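Long-range contacts in B-cell differentiation antigen CD72 (Mus musculus, PDB 5B1R), which serves as a B-cell receptor co-receptor that recognises the Sm/RNP self-antigen and recruits the phosphatase SHP-1 to restrain signalling, represented here by its extracellular C-type lectin-like domain: residues Y69-S74 and W98-S103; R15-S20 and K39-D44; T22-E27 and H109-E114. The protein carries 2 engineered substitutions. All coordinates share one frame; numbering follows the deposited sequence.

Contact 1 (Y69-S74 and W98-S103); sequences YWIQMS and WKRTFS. Unlike the reference sequence in segment 98-103: Lys99 (reference Glu), Phe102 (reference Ile).
The guanidinium of Arg100 docks against the loop 71-74 and carries most of this contact. Arg100 NH1 donates to Gln72 O over 3.1 Å, with an N-H...O angle of 155°; the oxygen lies in the guanidinium plane and the donor in the plane of the carbonyl. A water also donates to Gln72 O and accepts from Arg100 NH2 at 2.9 Å, which closes a ring of bonds around the guanidinium edge. Over one face sits Ser74 CB, above the centre and 3.5 Å from Arg100 CZ, while Ile71 CD1 comes in obliquely to within 3.5 Å of Arg100 NH1. The arginine chain leaves the strand with CG anti to the backbone N (chi1 -179°) and bends at chi3. In this C-type lectin-like domain, strands 69-70 and 97-104 are the outer members of a three-stranded antiparallel sheet, with 87-94 between them; Arg100 meets the loop that follows strand 69-70. At one end of the contact Tyr69 CE1 lies 3.9 Å from Trp98 CH2, which approaches the tyrosine ring at its edge; at the other, Trp70 CH2 touches Ser103 CB at 3.8 Å. In the second shell, Asp89 of strand 87-94 forms a salt bridge with Arg100 NH1 and accepts a hydrogen bond from Ser74 N, so that one carboxylate holds both Arg100 and the backbone of Ser74.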
loop_
_atom_site.group_PDB
_atom_site.type_symbol
_atom_site.label_atom_id
_atom_site.label_comp_id
_atom_site.label_asym_id
_atom_site.label_seq_id
_atom_site.Cartn_x
_atom_site.Cartn_y
_atom_site.Cartn_z
ATOM N N TYR A 69 2.717 6.606 -2.613
ATOM C CA TYR A 69 3.063 5.530 -1.684
ATOM C C TYR A 69 3.316 4.220 -2.407
ATOM O O TYR A 69 2.455 3.745 -3.147
ATOM C CB TYR A 69 1.933 5.312 -0.663
ATOM C CG TYR A 69 1.741 6.509 0.251
ATOM C CD1 TYR A 69 1.005 7.610 -0.157
ATOM C CD2 TYR A 69 2.319 6.530 1.521
ATOM C CE1 TYR A 69 0.866 8.719 0.661
ATOM C CE2 TYR A 69 2.177 7.630 2.356
ATOM C CZ TYR A 69 1.444 8.719 1.924
ATOM O OH TYR A 69 1.286 9.829 2.733
ATOM N N TRP A 70 4.472 3.607 -2.171
ATOM C CA TRP A 70 4.692 2.252 -2.666
ATOM C C TRP A 70 3.670 1.275 -2.081
ATOM O O TRP A 70 3.411 1.288 -0.870
ATOM C CB TRP A 70 6.092 1.753 -2.322
ATOM C CG TRP A 70 7.244 2.379 -3.046
ATOM C CD1 TRP A 70 8.335 2.943 -2.474
ATOM C CD2 TRP A 70 7.452 2.417 -4.465
ATOM N NE1 TRP A 70 9.213 3.352 -3.450
ATOM C CE2 TRP A 70 8.695 3.047 -4.686
ATOM C CE3 TRP A 70 6.703 1.994 -5.570
ATOM C CZ2 TRP A 70 9.224 3.239 -5.972
ATOM C CZ3 TRP A 70 7.216 2.205 -6.838
ATOM C CH2 TRP A 70 8.461 2.825 -7.028
ATOM N N ILE A 71 3.142 0.408 -2.943
ATOM C CA ILE A 71 2.232 -0.662 -2.543
ATOM C C ILE A 71 2.632 -1.936 -3.300
ATOM O O ILE A 71 3.550 -1.933 -4.130
ATOM C CB ILE A 71 0.743 -0.301 -2.830
ATOM C CG1 ILE A 71 0.487 -0.067 -4.330
ATOM C CG2 ILE A 71 0.318 0.918 -1.993
ATOM C CD1 ILE A 71 -0.963 -0.195 -4.710
ATOM N N GLN A 72 1.919 -3.027 -3.027
ATOM C CA GLN A 72 2.150 -4.267 -3.749
ATOM C C GLN A 72 1.853 -4.114 -5.237
ATOM O O GLN A 72 0.804 -3.599 -5.625
ATOM C CB GLN A 72 1.242 -5.353 -3.196
ATOM C CG GLN A 72 1.418 -6.690 -3.891
ATOM C CD GLN A 72 0.336 -7.675 -3.497
ATOM O OE1 GLN A 72 0.434 -8.328 -2.462
ATOM N NE2 GLN A 72 -0.712 -7.765 -4.305
ATOM N N MET A 73 2.758 -4.588 -6.074
ATOM C CA MET A 73 2.518 -4.633 -7.504
ATOM C C MET A 73 1.323 -5.546 -7.800
ATOM O O MET A 73 1.184 -6.630 -7.222
ATOM C CB MET A 73 3.761 -5.179 -8.208
ATOM C CG MET A 73 3.627 -5.193 -9.707
ATOM S SD MET A 73 5.007 -5.959 -10.566
ATOM C CE MET A 73 4.935 -7.636 -9.951
ATOM N N SER A 74 0.453 -5.102 -8.703
ATOM C CA SER A 74 -0.719 -5.884 -9.087
ATOM C C SER A 74 -0.386 -6.731 -10.310
ATOM O O SER A 74 -0.254 -6.212 -11.420
ATOM C CB SER A 74 -1.870 -4.945 -9.377
ATOM O OG SER A 74 -2.975 -5.699 -9.817
ATOM N N TRP A 98 -7.203 8.737 -5.813
ATOM C CA TRP A 98 -5.957 7.978 -5.833
ATOM C C TRP A 98 -5.987 7.002 -7.008
ATOM O O TRP A 98 -7.017 6.388 -7.279
ATOM C CB TRP A 98 -5.750 7.230 -4.505
ATOM C CG TRP A 98 -5.468 8.172 -3.373
ATOM C CD1 TRP A 98 -6.379 8.788 -2.564
ATOM C CD2 TRP A 98 -4.181 8.637 -2.954
ATOM N NE1 TRP A 98 -5.735 9.602 -1.665
ATOM C CE2 TRP A 98 -4.385 9.522 -1.880
ATOM C CE3 TRP A 98 -2.876 8.388 -3.384
ATOM C CZ2 TRP A 98 -3.339 10.167 -1.237
ATOM C CZ3 TRP A 98 -1.838 9.018 -2.733
ATOM C CH2 TRP A 98 -2.074 9.904 -1.675
ATOM N N LYS A 99 -4.853 6.885 -7.696
ATOM C CA LYS A 99 -4.699 5.970 -8.816
ATOM C C LYS A 99 -3.447 5.132 -8.628
ATOM O O LYS A 99 -2.486 5.571 -7.996
ATOM C CB LYS A 99 -4.595 6.746 -10.135
ATOM C CG LYS A 99 -5.888 7.441 -10.513
ATOM C CD LYS A 99 -5.790 8.144 -11.847
ATOM C CE LYS A 99 -7.066 8.919 -12.131
ATOM N NZ LYS A 99 -8.181 8.057 -12.623
ATOM N N ARG A 100 -3.464 3.924 -9.181
ATOM C CA ARG A 100 -2.247 3.142 -9.303
ATOM C C ARG A 100 -1.415 3.716 -10.449
ATOM O O ARG A 100 -1.931 3.931 -11.546
ATOM C CB ARG A 100 -2.577 1.677 -9.595
ATOM C CG ARG A 100 -1.344 0.795 -9.711
ATOM C CD ARG A 100 -1.685 -0.659 -10.051
ATOM N NE ARG A 100 -2.558 -1.232 -9.032
ATOM C CZ ARG A 100 -2.131 -1.800 -7.904
ATOM N NH1 ARG A 100 -0.829 -1.986 -7.690
ATOM N NH2 ARG A 100 -3.015 -2.196 -7.005
ATOM N N THR A 101 -0.139 3.970 -10.174
ATOM C CA THR A 101 0.779 4.522 -11.146
ATOM C C THR A 101 2.074 3.717 -11.129
ATOM O O THR A 101 2.399 3.023 -10.164
ATOM C CB THR A 101 1.088 5.982 -10.862
ATOM O OG1 THR A 101 1.839 6.079 -9.660
ATOM C CG2 THR A 101 -0.186 6.794 -10.714
ATOM N N PHE A 102 2.813 3.793 -12.217
ATOM C CA PHE A 102 4.059 3.052 -12.346
ATOM C C PHE A 102 5.267 3.964 -12.231
ATOM O O PHE A 102 5.243 5.086 -12.726
ATOM C CB PHE A 102 4.070 2.325 -13.686
ATOM C CG PHE A 102 2.880 1.423 -13.878
ATOM C CD1 PHE A 102 2.624 0.395 -12.984
ATOM C CD2 PHE A 102 2.028 1.590 -14.969
ATOM C CE1 PHE A 102 1.540 -0.444 -13.159
ATOM C CE2 PHE A 102 0.940 0.748 -15.164
ATOM C CZ PHE A 102 0.696 -0.270 -14.252
ATOM N N SER A 103 6.324 3.465 -11.588
ATOM C CA SER A 103 7.581 4.197 -11.433
ATOM C C SER A 103 8.721 3.209 -11.453
ATOM O O SER A 103 8.554 2.062 -11.068
ATOM C CB SER A 103 7.660 4.947 -10.091
ATOM O OG SER A 103 6.933 6.155 -10.130
HETATM O O HOH W 1 -1.881 -4.002 -5.066
#

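Contact 2 (R15-S20 and K39-D44)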
loop_
_atom_site.group_PDB
_atom_site.type_symbol
_atom_site.label_atom_id
_atom_site.label_comp_id
_atom_site.label_asym_id
_atom_site.label_seq_id
_atom_site.Cartn_x
_atom_site.Cartn_y
_atom_site.Cartn_z
ATOM N N ARG A 15 -7.457 -7.174 8.368
ATOM C CA ARG A 15 -6.143 -6.615 8.076
ATOM C C ARG A 15 -5.872 -5.367 8.916
ATOM O O ARG A 15 -6.785 -4.751 9.477
ATOM C CB ARG A 15 -6.082 -6.230 6.601
ATOM C CG ARG A 15 -6.367 -7.389 5.675
ATOM C CD ARG A 15 -7.066 -6.937 4.416
ATOM N NE ARG A 15 -6.172 -6.218 3.534
ATOM C CZ ARG A 15 -6.568 -5.439 2.530
ATOM N NH1 ARG A 15 -5.660 -4.871 1.762
ATOM N NH2 ARG A 15 -7.857 -5.202 2.316
ATOM N N CYS A 16 -4.596 -5.001 8.956
ATOM C CA CYS A 16 -4.127 -3.776 9.580
ATOM C C CYS A 16 -3.114 -3.135 8.639
ATOM O O CYS A 16 -2.215 -3.820 8.153
ATOM C CB CYS A 16 -3.419 -4.083 10.893
ATOM S SG CYS A 16 -4.392 -5.029 12.083
ATOM N N PHE A 17 -3.235 -1.824 8.433
ATOM C CA PHE A 17 -2.284 -1.092 7.600
ATOM C C PHE A 17 -1.355 -0.246 8.454
ATOM O O PHE A 17 -1.757 0.318 9.476
ATOM C CB PHE A 17 -3.010 -0.178 6.626
ATOM C CG PHE A 17 -3.920 -0.908 5.700
ATOM C CD1 PHE A 17 -3.415 -1.649 4.640
ATOM C CD2 PHE A 17 -5.287 -0.862 5.890
ATOM C CE1 PHE A 17 -4.272 -2.332 3.799
ATOM C CE2 PHE A 17 -6.136 -1.532 5.047
ATOM C CZ PHE A 17 -5.633 -2.270 3.996
ATOM N N TYR A 18 -0.118 -0.132 7.986
ATOM C CA TYR A 18 0.875 0.721 8.603
ATOM C C TYR A 18 1.442 1.640 7.524
ATOM O O TYR A 18 1.991 1.156 6.515
ATOM C CB TYR A 18 1.999 -0.113 9.236
ATOM C CG TYR A 18 3.114 0.748 9.755
ATOM C CD1 TYR A 18 2.974 1.435 10.951
ATOM C CD2 TYR A 18 4.302 0.905 9.036
ATOM C CE1 TYR A 18 3.993 2.245 11.416
ATOM C CE2 TYR A 18 5.310 1.703 9.506
ATOM C CZ TYR A 18 5.150 2.372 10.692
ATOM O OH TYR A 18 6.151 3.164 11.168
ATOM N N ILE A 19 1.293 2.947 7.723
ATOM C CA ILE A 19 1.903 3.903 6.802
ATOM C C ILE A 19 3.328 4.194 7.262
ATOM O O ILE A 19 3.540 4.673 8.366
ATOM C CB ILE A 19 1.108 5.226 6.742
ATOM C CG1 ILE A 19 -0.352 4.987 6.323
ATOM C CG2 ILE A 19 1.824 6.216 5.810
ATOM C CD1 ILE A 19 -1.249 6.188 6.602
ATOM N N SER A 20 4.303 3.894 6.414
ATOM C CA SER A 20 5.681 4.268 6.696
ATOM C C SER A 20 6.034 5.522 5.909
ATOM O O SER A 20 6.073 5.503 4.680
ATOM C CB SER A 20 6.648 3.145 6.342
ATOM O OG SER A 20 7.960 3.514 6.739
ATOM N N LYS A 39 3.617 -7.226 4.855
ATOM C CA LYS A 39 3.890 -7.178 3.426
ATOM C C LYS A 39 3.468 -5.829 2.895
ATOM O O LYS A 39 2.721 -5.114 3.539
ATOM C CB LYS A 39 3.130 -8.293 2.696
ATOM C CG LYS A 39 1.618 -8.148 2.716
ATOM C CD LYS A 39 0.881 -9.287 2.005
ATOM C CE LYS A 39 -0.632 -9.037 2.021
ATOM N NZ LYS A 39 -1.442 -10.104 1.360
ATOM N N LEU A 40 3.935 -5.462 1.712
ATOM C CA LEU A 40 3.406 -4.273 1.069
ATOM C C LEU A 40 1.907 -4.407 0.906
ATOM O O LEU A 40 1.401 -5.472 0.544
ATOM C CB LEU A 40 4.040 -4.108 -0.300
ATOM C CG LEU A 40 5.474 -3.582 -0.264
ATOM C CD1 LEU A 40 6.158 -3.850 -1.597
ATOM C CD2 LEU A 40 5.503 -2.088 0.129
ATOM N N ALA A 41 1.192 -3.321 1.156
ATOM C CA ALA A 41 -0.259 -3.372 1.144
ATOM C C ALA A 41 -0.799 -3.723 -0.242
ATOM O O ALA A 41 -0.314 -3.226 -1.263
ATOM C CB ALA A 41 -0.815 -2.048 1.622
ATOM N N ALA A 42 -1.828 -4.573 -0.248
ATOM C CA ALA A 42 -2.347 -5.147 -1.480
ATOM C C ALA A 42 -3.718 -4.569 -1.785
ATOM O O ALA A 42 -4.629 -4.656 -0.961
ATOM C CB ALA A 42 -2.445 -6.656 -1.333
ATOM N N PHE A 43 -3.859 -4.003 -2.977
ATOM C CA PHE A 43 -5.102 -3.390 -3.427
ATOM C C PHE A 43 -5.429 -3.821 -4.854
ATOM O O PHE A 43 -5.919 -3.037 -5.650
ATOM C CB PHE A 43 -5.010 -1.858 -3.336
ATOM C CG PHE A 43 -4.701 -1.365 -1.962
ATOM C CD1 PHE A 43 -5.625 -1.527 -0.935
ATOM C CD2 PHE A 43 -3.469 -0.794 -1.674
ATOM C CE1 PHE A 43 -5.333 -1.107 0.348
ATOM C CE2 PHE A 43 -3.176 -0.354 -0.391
ATOM C CZ PHE A 43 -4.102 -0.524 0.623
ATOM N N ASP A 44 -5.159 -5.079 -5.187
ATOM C CA ASP A 44 -5.344 -5.512 -6.560
ATOM C C ASP A 44 -6.790 -5.383 -7.045
ATOM O O ASP A 44 -7.014 -5.045 -8.201
ATOM C CB ASP A 44 -4.921 -6.964 -6.762
ATOM C CG ASP A 44 -3.429 -7.196 -6.631
ATOM O OD1 ASP A 44 -2.646 -6.296 -6.258
ATOM O OD2 ASP A 44 -3.039 -8.341 -6.924
#
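Phe17 and Phe43 both hold CG anti to the carbonyl carbon (chi1 -60° and -58°), and their rings reach toward each other tip to tip between strand 15-21 and the loop after strand 39-40. The planes are inclined by 30° and offset, with centroids 5.6 Å apart and little of one ring over the other; the closest approach is Phe17 CE1 to Phe43 CZ at 3.7 Å. Ala41 CB meets the edge of the Phe17 ring, 4.0 Å from CD1. Arg15, its chain bent at chi2 and chi3, reaches from the strand toward residues 41-43; Phe17 CZ lies over one guanidinium face, offset toward the rim. Arg15 NH1 lies 2.9 Å from Ala42 O and 4.0 Å from Phe43 CE1. The stronger polar partner of the arginine is Glu114, which takes a salt bridge from NE and also accepts from Ala42 N, so one carboxylate of strand 109-119 serves both sides of the contact. The phenylalanine pair is buried in the interior of the C-type lectin-like domain. The two segments never pair directly: strand 109-119 runs between strands 15-21 and 39-40 in the sheet, and Leu59 of helix 57-60 packs on both phenylalanines.

Contact 3 (T22-E27 and H109-E114). Unlike the reference sequence in segment 22-27: Arg24 (reference Gly). Engineered in segment 109-114: Ser111 (natural residue Cys).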
loop_
_atom_site.group_PDB
_atom_site.type_symbol
_atom_site.label_atom_id
_atom_site.label_comp_id
_atom_site.label_asym_id
_atom_site.label_seq_id
_atom_site.Cartn_x
_atom_site.Cartn_y
_atom_site.Cartn_z
ATOM N N THR A 22 8.839 7.021 5.878
ATOM C CA THR A 22 10.254 6.979 5.503
ATOM C C THR A 22 10.394 6.751 4.016
ATOM O O THR A 22 9.796 5.835 3.455
ATOM C CB THR A 22 10.954 5.826 6.248
ATOM O OG1 THR A 22 10.720 5.978 7.655
ATOM C CG2 THR A 22 12.468 5.781 5.979
ATOM N N LEU A 23 11.219 7.570 3.375
ATOM C CA LEU A 23 11.432 7.452 1.940
ATOM C C LEU A 23 12.361 6.275 1.641
ATOM O O LEU A 23 13.494 6.224 2.133
ATOM C CB LEU A 23 12.019 8.741 1.352
ATOM C CG LEU A 23 11.230 10.026 1.616
ATOM C CD1 LEU A 23 11.885 11.184 0.871
ATOM C CD2 LEU A 23 9.757 9.894 1.236
ATOM N N ARG A 24 11.901 5.349 0.803
ATOM C CA ARG A 24 12.700 4.190 0.408
ATOM C C ARG A 24 12.379 3.797 -1.028
ATOM O O ARG A 24 11.315 4.117 -1.551
ATOM C CB ARG A 24 12.409 2.966 1.285
ATOM C CG ARG A 24 12.531 3.160 2.777
ATOM C CD ARG A 24 12.272 1.846 3.483
ATOM N NE ARG A 24 12.376 1.968 4.942
ATOM C CZ ARG A 24 11.373 2.277 5.748
ATOM N NH1 ARG A 24 10.169 2.502 5.256
ATOM N NH2 ARG A 24 11.608 2.355 7.059
ATOM N N SER A 25 13.280 3.048 -1.642
ATOM C CA SER A 25 12.972 2.354 -2.891
ATOM C C SER A 25 11.885 1.311 -2.649
ATOM O O SER A 25 11.541 1.003 -1.503
ATOM C CB SER A 25 14.214 1.644 -3.405
ATOM O OG SER A 25 14.603 0.630 -2.490
ATOM N N LEU A 26 11.359 0.742 -3.726
ATOM C CA LEU A 26 10.378 -0.310 -3.557
ATOM C C LEU A 26 10.983 -1.476 -2.791
ATOM O O LEU A 26 10.382 -1.975 -1.846
ATOM C CB LEU A 26 9.770 -0.737 -4.905
ATOM C CG LEU A 26 8.639 -1.789 -4.845
ATOM C CD1 LEU A 26 9.117 -3.228 -4.618
ATOM C CD2 LEU A 26 7.559 -1.409 -3.831
ATOM N N GLU A 27 12.164 -1.917 -3.226
ATOM C CA GLU A 27 12.803 -3.070 -2.613
ATOM C C GLU A 27 13.039 -2.829 -1.128
ATOM O O GLU A 27 12.808 -3.725 -0.305
ATOM C CB GLU A 27 14.126 -3.359 -3.319
ATOM C CG GLU A 27 15.010 -4.409 -2.678
ATOM C CD GLU A 27 16.231 -4.710 -3.530
ATOM O OE1 GLU A 27 16.057 -5.239 -4.648
ATOM O OE2 GLU A 27 17.362 -4.410 -3.095
ATOM N N HIS A 109 10.045 6.795 -2.027
ATOM C CA HIS A 109 8.686 7.150 -1.633
ATOM C C HIS A 109 8.401 6.552 -0.275
ATOM O O HIS A 109 9.015 5.556 0.121
ATOM C CB HIS A 109 7.669 6.591 -2.631
ATOM C CG HIS A 109 7.776 7.204 -3.986
ATOM N ND1 HIS A 109 7.382 8.501 -4.247
ATOM C CD2 HIS A 109 8.254 6.707 -5.148
ATOM C CE1 HIS A 109 7.620 8.775 -5.518
ATOM N NE2 HIS A 109 8.143 7.702 -6.090
ATOM N N PRO A 110 7.427 7.127 0.435
ATOM C CA PRO A 110 6.872 6.406 1.588
ATOM C C PRO A 110 6.147 5.152 1.085
ATOM O O PRO A 110 6.032 4.928 -0.131
ATOM C CB PRO A 110 5.881 7.419 2.177
ATOM C CG PRO A 110 5.452 8.244 0.978
ATOM C CD PRO A 110 6.699 8.377 0.134
ATOM N N SER A 111 5.637 4.347 2.011
ATOM C CA SER A 111 5.032 3.080 1.624
ATOM C C SER A 111 3.925 2.712 2.601
ATOM O O SER A 111 3.777 3.348 3.661
ATOM C CB SER A 111 6.105 1.986 1.594
ATOM O OG SER A 111 6.726 1.830 2.864
ATOM N N ILE A 112 3.160 1.685 2.245
ATOM C CA ILE A 112 2.108 1.190 3.129
ATOM C C ILE A 112 2.316 -0.305 3.275
ATOM O O ILE A 112 2.420 -1.016 2.265
ATOM C CB ILE A 112 0.698 1.458 2.575
ATOM C CG1 ILE A 112 0.549 2.937 2.186
ATOM C CG2 ILE A 112 -0.358 1.019 3.591
ATOM C CD1 ILE A 112 -0.651 3.247 1.322
ATOM N N CYS A 113 2.427 -0.775 4.515
ATOM C CA CYS A 113 2.492 -2.201 4.809
ATOM C C CYS A 113 1.136 -2.686 5.304
ATOM O O CYS A 113 0.315 -1.898 5.783
ATOM C CB CYS A 113 3.522 -2.483 5.900
ATOM S SG CYS A 113 5.199 -1.875 5.637
ATOM N N GLU A 114 0.926 -3.994 5.229
ATOM C CA GLU A 114 -0.240 -4.577 5.869
ATOM C C GLU A 114 0.131 -5.875 6.559
ATOM O O GLU A 114 1.008 -6.624 6.103
ATOM C CB GLU A 114 -1.391 -4.795 4.897
ATOM C CG GLU A 114 -1.279 -5.951 3.970
ATOM C CD GLU A 114 -2.590 -6.166 3.229
ATOM O OE1 GLU A 114 -2.844 -5.428 2.296
ATOM O OE2 GLU A 114 -3.394 -7.058 3.579
HETATM O O HOH W 2 9.096 3.243 2.601
#
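Arg24 and His109 form an antiparallel hydrogen-bonded pair, with Arg24 N donating to His109 O and His109 N to Arg24 O, each at 3.0 Å and 167°. Both N-H groups are nearly straight toward the oxygens, yet each donor stands well above the plane of the carbonyl it reaches. Two CA-H...O contacts supplement the pair, the straighter one from Pro110 CA to Thr22 O at 3.5 Å. With CG anti to the carbonyl carbon (chi1 -55°), the Leu23 side chain runs alongside the proline ring, Leu23 CD2 3.6 Å from Pro110 CD.

A single water links the polar side chains to the backbone of Thr22. It donates to Thr22 O at 2.8 Å, accepts from Arg24 NH1 at 3.0 Å and is hydrogen-bonded to Ser111 OG at 2.8 Å; Ser111 is an engineered residue, cysteine in the natural sequence. The direct separation of Arg24 NH1 and Ser111 OG is 4.2 Å, so the water spans a distance that the two side chains do not close themselves. Thr22 CB lies over one face of the guanidinium, offset toward its rim. NH1 also bonds to Ser20 OG, and Tyr32 of helix 26-35 makes a cation-pi contact with the arginine.

The chain turns a corner at Thr22, leaving strand 15-21 for the short strand 23-24, and Ser25 then N-caps helix 26-35 through its OG and Glu28 N. The Arg24-His109 pair thus ties the approach to this helix to strand 109-119. Further along that strand, Cys113 is disulfide-bonded to Cys33 of the helix, a link characteristic of C-type lectin-like domains, while on the His109 side the indole of Trp70 from strand 69-70 donates to Arg24 O and meets the imidazole edge-to-face.

Overall arrangement
From the N terminus, strand 15-21 supplies the first half of contact 2 and, past the corner at Thr22, residues 22-27, which run into helix 26-35, open contact 3. After the helix, residues 39-44 close contact 2, so contacts 2 and 3 cross. Contact 1 comes next, opening at 69-74 and closing at 98-103, in series with contact 2 and nested in the long loop that contact 3 completes at 109-114. Strand 109-119 lies between strands 15-21 and 39-40 and links contacts 2 and 3. Probable backbone hydrogen bonds, from Gln72 N to Ala41 O and from Trp70 N to Pro110 O, join contact 1 to contacts 2 and 3; the second ties strand 69-70 to strand 109-119.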